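Local coordinates for hyperosmolarity resistance protein Emb (PDB 6GV5) that mediates adherence of Staphylococcus epidermidis to surface-immobilized fibronectin as a giant extracellular matrix binding protein, at residues L60-R71 against Y87-I98; K4-K13 against I34-V43. All coordinates share one frame; numbering follows the deposited sequence.

Interaction 1: L60-R71 against Y87-I98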
loop_
_atom_site.group_PDB
_atom_site.type_symbol
_atom_site.label_atom_id
_atom_site.label_comp_id
_atom_site.label_asym_id
_atom_site.label_seq_id
_atom_site.Cartn_x
_atom_site.Cartn_y
_atom_site.Cartn_z
ATOM N N LEU A 60 -1.078 1.466 5.000
ATOM C CA LEU A 60 0.042 2.395 4.933
ATOM C C LEU A 60 -0.443 3.836 4.862
ATOM O O LEU A 60 0.101 4.713 5.548
ATOM C CB LEU A 60 0.920 2.066 3.732
ATOM C CG LEU A 60 2.123 3.003 3.552
ATOM C CD1 LEU A 60 3.132 2.894 4.676
ATOM C CD2 LEU A 60 2.773 2.710 2.204
ATOM N N LYS A 61 -1.471 4.102 4.048
ATOM C CA LYS A 61 -1.975 5.465 3.925
ATOM C C LYS A 61 -2.521 5.980 5.250
ATOM O O LYS A 61 -2.368 7.163 5.568
ATOM C CB LYS A 61 -3.050 5.527 2.837
ATOM C CG LYS A 61 -2.465 5.554 1.429
ATOM C CD LYS A 61 -3.541 5.518 0.347
ATOM C CE LYS A 61 -2.974 5.915 -1.016
ATOM N NZ LYS A 61 -4.033 5.859 -2.085
ATOM N N VAL A 62 -3.169 5.117 6.039
ATOM C CA VAL A 62 -3.646 5.526 7.353
ATOM C C VAL A 62 -2.468 5.815 8.266
ATOM O O VAL A 62 -2.461 6.821 8.984
ATOM C CB VAL A 62 -4.563 4.449 7.949
ATOM C CG1 VAL A 62 -4.867 4.736 9.421
ATOM C CG2 VAL A 62 -5.862 4.374 7.150
ATOM N N ALA A 63 -1.452 4.945 8.248
ATOM C CA ALA A 63 -0.313 5.127 9.141
ATOM C C ALA A 63 0.405 6.434 8.852
ATOM O O ALA A 63 0.874 7.117 9.776
ATOM C CB ALA A 63 0.660 3.958 9.005
ATOM N N VAL A 64 0.504 6.799 7.576
ATOM C CA VAL A 64 1.161 8.046 7.198
ATOM C C VAL A 64 0.252 9.236 7.482
ATOM O O VAL A 64 0.690 10.247 8.030
ATOM C CB VAL A 64 1.581 7.985 5.718
ATOM C CG1 VAL A 64 2.058 9.342 5.232
ATOM C CG2 VAL A 64 2.653 6.934 5.531
ATOM N N ALA A 65 -1.031 9.118 7.142
ATOM C CA ALA A 65 -1.928 10.259 7.253
ATOM C C ALA A 65 -2.173 10.672 8.693
ATOM O O ALA A 65 -2.523 11.831 8.936
ATOM C CB ALA A 65 -3.267 9.954 6.584
ATOM N N LYS A 66 -2.014 9.757 9.651
ATOM C CA LYS A 66 -2.266 10.081 11.047
ATOM C C LYS A 66 -1.075 10.754 11.732
ATOM O O LYS A 66 -1.130 10.978 12.937
ATOM C CB LYS A 66 -2.651 8.809 11.811
ATOM C CG LYS A 66 -1.515 7.818 11.998
ATOM C CD LYS A 66 -1.964 6.532 12.701
ATOM C CE LYS A 66 -2.423 6.789 14.120
ATOM N NZ LYS A 66 -2.710 5.507 14.831
ATOM N N ALA A 67 -0.003 11.094 11.011
ATOM C CA ALA A 67 1.224 11.509 11.681
ATOM C C ALA A 67 1.037 12.784 12.497
ATOM O O ALA A 67 1.614 12.918 13.580
ATOM C CB ALA A 67 2.341 11.694 10.659
ATOM N N SER A 68 0.287 13.762 11.974
ATOM C CA SER A 68 0.091 14.995 12.741
ATOM C C SER A 68 -0.719 14.745 14.009
ATOM O O SER A 68 -0.438 15.348 15.050
ATOM C CB SER A 68 -0.574 16.052 11.866
ATOM O OG SER A 68 0.334 16.546 10.901
ATOM N N LEU A 69 -1.732 13.871 13.948
ATOM C CA LEU A 69 -2.444 13.475 15.161
ATOM C C LEU A 69 -1.502 12.834 16.175
ATOM O O LEU A 69 -1.593 13.102 17.375
ATOM C CB LEU A 69 -3.571 12.502 14.824
ATOM C CG LEU A 69 -4.975 13.056 14.631
ATOM C CD1 LEU A 69 -5.912 11.928 14.217
ATOM C CD2 LEU A 69 -5.455 13.728 15.889
ATOM N N VAL A 70 -0.594 11.972 15.704
ATOM C CA VAL A 70 0.355 11.307 16.583
ATOM C C VAL A 70 1.286 12.335 17.216
ATOM O O VAL A 70 1.540 12.302 18.424
ATOM C CB VAL A 70 1.143 10.239 15.800
ATOM C CG1 VAL A 70 2.341 9.743 16.612
ATOM C CG2 VAL A 70 0.236 9.064 15.404
ATOM N N ARG A 71 1.804 13.262 16.406
ATOM C CA ARG A 71 2.710 14.269 16.952
ATOM C C ARG A 71 2.043 15.090 18.037
ATOM O O ARG A 71 2.694 15.489 19.007
ATOM C CB ARG A 71 3.234 15.197 15.858
ATOM C CG ARG A 71 4.154 14.531 14.850
ATOM C CD ARG A 71 4.767 15.529 13.859
ATOM N NE ARG A 71 5.356 14.805 12.740
ATOM C CZ ARG A 71 4.758 14.576 11.583
ATOM N NH1 ARG A 71 3.548 15.064 11.338
ATOM N NH2 ARG A 71 5.376 13.842 10.666
ATOM N N TYR A 87 10.644 8.045 14.109
ATOM C CA TYR A 87 9.291 8.184 13.589
ATOM C C TYR A 87 9.291 8.969 12.278
ATOM O O TYR A 87 8.651 8.577 11.300
ATOM C CB TYR A 87 8.414 8.863 14.626
ATOM C CG TYR A 87 6.959 8.936 14.229
ATOM C CD1 TYR A 87 6.202 7.779 14.077
ATOM C CD2 TYR A 87 6.345 10.157 13.994
ATOM C CE1 TYR A 87 4.864 7.852 13.718
ATOM C CE2 TYR A 87 5.020 10.234 13.655
ATOM C CZ TYR A 87 4.288 9.088 13.504
ATOM O OH TYR A 87 2.959 9.182 13.140
ATOM N N GLU A 88 10.020 10.090 12.225
ATOM C CA GLU A 88 10.016 10.889 11.009
ATOM C C GLU A 88 10.656 10.135 9.848
ATOM O O GLU A 88 10.229 10.280 8.698
ATOM C CB GLU A 88 10.725 12.224 11.238
ATOM C CG GLU A 88 10.092 13.082 12.296
ATOM C CD GLU A 88 8.618 13.379 12.048
ATOM O OE1 GLU A 88 8.153 13.214 10.905
ATOM O OE2 GLU A 88 7.952 13.795 13.037
ATOM N N GLN A 89 11.707 9.351 10.123
ATOM C CA GLN A 89 12.315 8.526 9.084
ATOM C C GLN A 89 11.306 7.528 8.527
ATOM O O GLN A 89 11.190 7.347 7.307
ATOM C CB GLN A 89 13.525 7.777 9.644
ATOM C CG GLN A 89 14.737 8.629 9.974
ATOM C CD GLN A 89 15.807 7.853 10.738
ATOM O OE1 GLN A 89 15.692 6.640 10.949
ATOM N NE2 GLN A 89 16.847 8.554 11.167
ATOM N N ALA A 90 10.570 6.854 9.427
ATOM C CA ALA A 90 9.599 5.851 8.976
ATOM C C ALA A 90 8.459 6.495 8.198
ATOM O O ALA A 90 8.029 5.968 7.162
ATOM C CB ALA A 90 9.071 5.065 10.172
ATOM N N ILE A 91 7.949 7.639 8.675
ATOM C CA ILE A 91 6.877 8.326 7.959
ATOM C C ILE A 91 7.349 8.754 6.575
ATOM O O ILE A 91 6.628 8.606 5.585
ATOM C CB ILE A 91 6.378 9.528 8.781
ATOM C CG1 ILE A 91 5.568 9.071 9.989
ATOM C CG2 ILE A 91 5.571 10.506 7.913
ATOM C CD1 ILE A 91 4.270 8.349 9.662
ATOM N N ALA A 92 8.579 9.266 6.479
ATOM C CA ALA A 92 9.114 9.686 5.190
ATOM C C ALA A 92 9.204 8.523 4.214
ATOM O O ALA A 92 8.936 8.693 3.019
ATOM C CB ALA A 92 10.484 10.335 5.397
ATOM N N LYS A 93 9.592 7.339 4.693
ATOM C CA LYS A 93 9.631 6.172 3.813
ATOM C C LYS A 93 8.232 5.842 3.305
ATOM O O LYS A 93 8.044 5.520 2.126
ATOM C CB LYS A 93 10.229 4.977 4.544
ATOM C CG LYS A 93 11.712 5.082 4.849
ATOM C CD LYS A 93 12.199 3.837 5.591
ATOM C CE LYS A 93 13.672 3.937 5.976
ATOM N NZ LYS A 93 14.571 3.874 4.788
ATOM N N GLY A 94 7.234 5.906 4.182
ATOM C CA GLY A 94 5.872 5.684 3.730
ATOM C C GLY A 94 5.415 6.702 2.705
ATOM O O GLY A 94 4.742 6.351 1.734
ATOM N N GLN A 95 5.759 7.977 2.910
ATOM C CA GLN A 95 5.397 9.016 1.956
ATOM C C GLN A 95 6.053 8.775 0.607
ATOM O O GLN A 95 5.441 9.009 -0.444
ATOM C CB GLN A 95 5.804 10.386 2.503
ATOM C CG GLN A 95 4.972 10.841 3.661
ATOM C CD GLN A 95 5.558 12.052 4.341
ATOM O OE1 GLN A 95 6.734 12.371 4.149
ATOM N NE2 GLN A 95 4.746 12.741 5.137
ATOM N N GLU A 96 7.301 8.312 0.617
ATOM C CA GLU A 96 7.998 7.995 -0.627
ATOM C C GLU A 96 7.225 6.968 -1.441
ATOM O O GLU A 96 7.103 7.095 -2.665
ATOM C CB GLU A 96 9.403 7.483 -0.315
ATOM C CG GLU A 96 10.285 7.264 -1.539
ATOM C CD GLU A 96 10.809 8.565 -2.125
ATOM O OE1 GLU A 96 10.686 9.614 -1.453
ATOM O OE2 GLU A 96 11.345 8.538 -3.254
ATOM N N ILE A 97 6.693 5.939 -0.778
ATOM C CA ILE A 97 5.926 4.919 -1.486
ATOM C C ILE A 97 4.644 5.512 -2.058
ATOM O O ILE A 97 4.328 5.327 -3.239
ATOM C CB ILE A 97 5.625 3.735 -0.550
ATOM C CG1 ILE A 97 6.923 3.026 -0.174
ATOM C CG2 ILE A 97 4.652 2.777 -1.213
ATOM C CD1 ILE A 97 6.774 1.996 0.920
ATOM N N ILE A 98 3.881 6.214 -1.221
ATOM C CA ILE A 98 2.577 6.725 -1.643
ATOM C C ILE A 98 2.730 7.705 -2.800
ATOM O O ILE A 98 1.953 7.684 -3.761
ATOM C CB ILE A 98 1.846 7.370 -0.453
ATOM C CG1 ILE A 98 1.486 6.316 0.595
ATOM C CG2 ILE A 98 0.608 8.111 -0.942
ATOM C CD1 ILE A 98 1.183 6.900 1.943
HETATM O O HOH W 1 1.782 6.900 12.383
HETATM O O HOH W 2 2.259 12.333 6.929
#

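Interaction 2: K4-K13 against I34-V43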
loop_
_atom_site.group_PDB
_atom_site.type_symbol
_atom_site.label_atom_id
_atom_site.label_comp_id
_atom_site.label_asym_id
_atom_site.label_seq_id
_atom_site.Cartn_x
_atom_site.Cartn_y
_atom_site.Cartn_z
ATOM N N LYS A 4 -13.857 -15.886 -22.631
ATOM C CA LYS A 4 -13.899 -15.979 -21.178
ATOM C C LYS A 4 -12.702 -15.276 -20.550
ATOM O O LYS A 4 -12.842 -14.597 -19.526
ATOM C CB LYS A 4 -13.926 -17.442 -20.740
ATOM C CG LYS A 4 -15.062 -18.271 -21.315
ATOM C CD LYS A 4 -15.041 -19.667 -20.699
ATOM C CE LYS A 4 -16.044 -20.597 -21.350
ATOM N NZ LYS A 4 -15.979 -21.955 -20.740
ATOM N N LEU A 5 -11.514 -15.448 -21.135
ATOM C CA LEU A 5 -10.322 -14.805 -20.590
ATOM C C LEU A 5 -10.396 -13.293 -20.743
ATOM O O LEU A 5 -10.054 -12.551 -19.812
ATOM C CB LEU A 5 -9.072 -15.346 -21.279
ATOM C CG LEU A 5 -7.742 -14.755 -20.810
ATOM C CD1 LEU A 5 -7.561 -15.000 -19.321
ATOM C CD2 LEU A 5 -6.583 -15.340 -21.593
ATOM N N GLN A 6 -10.835 -12.817 -21.912
ATOM C CA GLN A 6 -10.992 -11.383 -22.125
ATOM C C GLN A 6 -11.960 -10.776 -21.114
ATOM O O GLN A 6 -11.720 -9.680 -20.594
ATOM C CB GLN A 6 -11.476 -11.122 -23.553
ATOM C CG GLN A 6 -11.524 -9.654 -23.954
ATOM C CD GLN A 6 -10.153 -9.088 -24.267
ATOM O OE1 GLN A 6 -9.134 -9.617 -23.820
ATOM N NE2 GLN A 6 -10.120 -8.013 -25.047
ATOM N N ASP A 7 -13.060 -11.475 -20.821
ATOM C CA ASP A 7 -14.034 -10.954 -19.870
ATOM C C ASP A 7 -13.485 -10.953 -18.448
ATOM O O ASP A 7 -13.782 -10.045 -17.665
ATOM C CB ASP A 7 -15.322 -11.774 -19.942
ATOM C CG ASP A 7 -16.100 -11.529 -21.223
ATOM O OD1 ASP A 7 -15.678 -10.661 -22.018
ATOM O OD2 ASP A 7 -17.132 -12.202 -21.430
ATOM N N ALA A 8 -12.692 -11.966 -18.089
ATOM C CA ALA A 8 -12.115 -12.008 -16.750
ATOM C C ALA A 8 -11.111 -10.877 -16.550
ATOM O O ALA A 8 -11.044 -10.284 -15.466
ATOM C CB ALA A 8 -11.451 -13.363 -16.508
ATOM N N LYS A 9 -10.317 -10.572 -17.579
ATOM C CA LYS A 9 -9.380 -9.455 -17.482
ATOM C C LYS A 9 -10.125 -8.140 -17.300
ATOM O O LYS A 9 -9.766 -7.322 -16.446
ATOM C CB LYS A 9 -8.493 -9.406 -18.726
ATOM C CG LYS A 9 -7.511 -10.561 -18.828
ATOM C CD LYS A 9 -6.681 -10.501 -20.109
ATOM C CE LYS A 9 -5.662 -11.629 -20.146
ATOM N NZ LYS A 9 -4.891 -11.664 -21.422
ATOM N N THR A 10 -11.167 -7.915 -18.102
ATOM C CA THR A 10 -11.944 -6.686 -17.990
ATOM C C THR A 10 -12.516 -6.532 -16.587
ATOM O O THR A 10 -12.418 -5.461 -15.977
ATOM C CB THR A 10 -13.061 -6.681 -19.036
ATOM O OG1 THR A 10 -12.483 -6.658 -20.348
ATOM C CG2 THR A 10 -13.960 -5.473 -18.855
ATOM N N ASP A 11 -13.105 -7.605 -16.051
ATOM C CA ASP A 11 -13.676 -7.553 -14.711
ATOM C C ASP A 11 -12.613 -7.216 -13.675
ATOM O O ASP A 11 -12.836 -6.387 -12.788
ATOM C CB ASP A 11 -14.335 -8.892 -14.374
ATOM C CG ASP A 11 -14.755 -8.980 -12.920
ATOM O OD1 ASP A 11 -15.765 -8.342 -12.555
ATOM O OD2 ASP A 11 -14.069 -9.677 -12.139
ATOM N N ALA A 12 -11.449 -7.861 -13.769
ATOM C CA ALA A 12 -10.393 -7.628 -12.790
ATOM C C ALA A 12 -9.900 -6.189 -12.843
ATOM O O ALA A 12 -9.678 -5.563 -11.800
ATOM C CB ALA A 12 -9.235 -8.595 -13.025
ATOM N N LYS A 13 -9.722 -5.645 -14.050
ATOM C CA LYS A 13 -9.245 -4.271 -14.159
ATOM C C LYS A 13 -10.279 -3.289 -13.626
ATOM O O LYS A 13 -9.924 -2.277 -13.006
ATOM C CB LYS A 13 -8.895 -3.958 -15.612
ATOM C CG LYS A 13 -7.685 -4.710 -16.125
ATOM C CD LYS A 13 -7.351 -4.313 -17.555
ATOM C CE LYS A 13 -8.356 -4.890 -18.547
ATOM N NZ LYS A 13 -8.057 -4.457 -19.944
ATOM N N ILE A 34 -2.458 -7.855 -15.387
ATOM C CA ILE A 34 -3.688 -8.572 -15.724
ATOM C C ILE A 34 -3.735 -8.850 -17.222
ATOM O O ILE A 34 -4.011 -9.974 -17.658
ATOM C CB ILE A 34 -4.919 -7.769 -15.271
ATOM C CG1 ILE A 34 -5.033 -7.719 -13.741
ATOM C CG2 ILE A 34 -6.195 -8.352 -15.872
ATOM C CD1 ILE A 34 -5.332 -9.046 -13.084
ATOM N N ASN A 35 -3.462 -7.825 -18.033
ATOM C CA ASN A 35 -3.600 -7.968 -19.478
ATOM C C ASN A 35 -2.661 -9.024 -20.043
ATOM O O ASN A 35 -2.950 -9.606 -21.095
ATOM C CB ASN A 35 -3.338 -6.629 -20.168
ATOM C CG ASN A 35 -4.481 -5.655 -20.009
ATOM O OD1 ASN A 35 -5.636 -6.053 -19.848
ATOM N ND2 ASN A 35 -4.169 -4.368 -20.060
ATOM N N GLN A 36 -1.541 -9.284 -19.373
ATOM C CA GLN A 36 -0.538 -10.214 -19.875
ATOM C C GLN A 36 -0.789 -11.659 -19.457
ATOM O O GLN A 36 -0.024 -12.543 -19.860
ATOM C CB GLN A 36 0.861 -9.790 -19.408
ATOM N N GLN A 37 -1.832 -11.926 -18.674
ATOM C CA GLN A 37 -2.096 -13.279 -18.208
ATOM C C GLN A 37 -2.744 -14.112 -19.312
ATOM O O GLN A 37 -3.522 -13.609 -20.128
ATOM C CB GLN A 37 -2.996 -13.260 -16.973
ATOM C CG GLN A 37 -2.436 -12.449 -15.817
ATOM C CD GLN A 37 -1.044 -12.885 -15.415
ATOM O OE1 GLN A 37 -0.805 -14.057 -15.130
ATOM N NE2 GLN A 37 -0.112 -11.941 -15.402
ATOM N N THR A 38 -2.420 -15.402 -19.317
ATOM C CA THR A 38 -2.849 -16.302 -20.376
ATOM C C THR A 38 -3.953 -17.254 -19.944
ATOM O O THR A 38 -4.453 -18.018 -20.776
ATOM C CB THR A 38 -1.655 -17.113 -20.895
ATOM O OG1 THR A 38 -1.159 -17.960 -19.851
ATOM C CG2 THR A 38 -0.541 -16.185 -21.358
ATOM N N SER A 39 -4.347 -17.236 -18.675
ATOM C CA SER A 39 -5.411 -18.101 -18.194
ATOM C C SER A 39 -6.239 -17.358 -17.159
ATOM O O SER A 39 -5.752 -16.437 -16.498
ATOM C CB SER A 39 -4.863 -19.386 -17.570
ATOM O OG SER A 39 -4.233 -19.109 -16.332
ATOM N N ARG A 40 -7.495 -17.779 -17.011
ATOM C CA ARG A 40 -8.359 -17.176 -16.003
ATOM C C ARG A 40 -7.853 -17.467 -14.597
ATOM O O ARG A 40 -7.968 -16.620 -13.703
ATOM C CB ARG A 40 -9.791 -17.676 -16.177
ATOM C CG ARG A 40 -10.525 -17.028 -17.340
ATOM C CD ARG A 40 -11.908 -17.624 -17.502
ATOM N NE ARG A 40 -11.842 -18.982 -18.035
ATOM C CZ ARG A 40 -12.824 -19.870 -17.939
ATOM N NH1 ARG A 40 -13.955 -19.551 -17.326
ATOM N NH2 ARG A 40 -12.669 -21.079 -18.460
ATOM N N ALA A 41 -7.298 -18.658 -14.372
ATOM C CA ALA A 41 -6.730 -18.955 -13.063
ATOM C C ALA A 41 -5.646 -17.947 -12.703
ATOM O O ALA A 41 -5.595 -17.457 -11.567
ATOM C CB ALA A 41 -6.173 -20.380 -13.045
ATOM N N ASN A 42 -4.782 -17.607 -13.662
ATOM C CA ASN A 42 -3.707 -16.660 -13.389
ATOM C C ASN A 42 -4.249 -15.250 -13.196
ATOM O O ASN A 42 -3.712 -14.478 -12.390
ATOM C CB ASN A 42 -2.682 -16.680 -14.524
ATOM C CG ASN A 42 -1.738 -17.862 -14.434
ATOM O OD1 ASN A 42 -1.574 -18.464 -13.373
ATOM N ND2 ASN A 42 -1.100 -18.194 -15.552
ATOM N N VAL A 43 -5.302 -14.887 -13.932
ATOM C CA VAL A 43 -5.938 -13.591 -13.716
ATOM C C VAL A 43 -6.469 -13.504 -12.293
ATOM O O VAL A 43 -6.313 -12.480 -11.619
ATOM C CB VAL A 43 -7.060 -13.352 -14.743
ATOM C CG1 VAL A 43 -7.864 -12.106 -14.379
ATOM C CG2 VAL A 43 -6.471 -13.222 -16.143
#

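Interaction 1: L60-R71 against Y87-I98
Arg71 and Glu88 form the salt bridge of this contact, joining helix 67-73 to helix 81-99. The arginine, its chain extended from CG to NE, presents the NE side of its guanidinium to the carboxylate; Glu88, bent at chi2 (-56°), meets it from the opposite direction. Arg71 NE donates to Glu88 OE2 at 2.8 Å in an almost perfectly straight bond, and Arg71 NH2 donates to Glu88 OE1 at 2.9 Å. Both oxygens use their syn lone pairs, and the two planes lie only 15° apart. Glu88 OE2 also has a weak hydrogen bond with Tyr76.

In the apolar part, Val64 enters a hole formed by Ile91, Gly94, Gln95 and Ile98; its CG1 lies 3.6 Å from Gln95 CG, while its CG2 rests 3.9 Å from Gly94 CA, an approach possible because glycine has no side chain. Val64 CG2 and Ile98 CD1 reach toward each other tip to tip, 3.9 Å apart, and Lys61 CG touches the same Ile98 CD1. In return Ile91 enters between Ala63, Val64, Ala67 and Arg71, led by CD1. Leu60 CD2 meets Ile97 CG2 at 3.9 Å, the two side chains crossing at about a right angle.

Tyr87 reaches toward the break between helices 40-65 and 67-73, its OH 3.2 Å from Ala67 CA and close to Val70 CB. Ile91 CG1 sits over one face of its ring, offset toward the rim. One water donates to Ala63 O and accepts from Tyr87 OH at 2.7 Å, and a second donates to Val64 O and accepts from Gln95 NE2.

The two-nitrogen grip fixes the rotation of both charged groups, consistent with directional bonds and apolar packing together fixing how helix 67-73 and the end of helix 40-65 lie against helix 81-99.

Interaction 2: K4-K13 against I34-V43
With CG beside its backbone N (chi1 -69°) and every later torsion extended, Lys9 runs straight past Ile34 and delivers its ammonium group to the end of helix 24-35 and the turn that follows. There Lys9 NZ donates to Gln37 O at 2.7 Å, in the carbonyl plane, and to Asn35 O at 2.8 Å, from above that carbonyl's plane. Lys13 instead bends at chi3 (-73°), which turns its NZ onto a lone pair of Asn35 OD1, 2.9 Å away.

Val43 is a knob among Leu5, Ala8, Lys9 and Ala12. Leu5 CD1 touches Val43 CG2 at 3.8 Å, whereas Leu5 CD2 lies against the turn, 3.5 Å from Thr38 O. Ile34 also packs on this helix, its CD1 3.9 Å from Ala12 CB.

On the exposed side, Lys4 lays its aliphatic CD over one face of the Arg40 guanidinium, offset toward its edge and 3.5 Å from Arg40 CZ. The ammonium group beyond it remains near a like charge, probably a mildly unfavourable feature tempered by solvent.

Ser39 is the N-cap of helix 40-65, its OG accepting from Asn42 N. A first helix packed across the turn that joins the next two, with Lys9 binding main-chain carbonyls at the helix end and in the turn, and Lys13 a side-chain amide oxygen, fits the three-helix bundle of the GA module.

Overall arrangement
Helix 40-65 runs through both contacts: its N-terminal turn belongs to interaction 2 and its C-terminal end to interaction 1. The centres of the two contacts lie 34 Å apart on opposite sides of the chain's centre, and neither touches the other. Interaction 1, within the FIVAR range, is the more buried, with helix 108-123 packing against helix 81-99 beside it; interaction 2, in the GA range, lies nearer the tip of the rod-like molecule and includes several exposed residues. The chemistry differs accordingly. Interaction 1 pairs opposite charges and links carbonyls near a helix break to side chains through water, whereas interaction 2 sends lysine ammonium groups directly to oxygens at the end of one helix and in the turn after it.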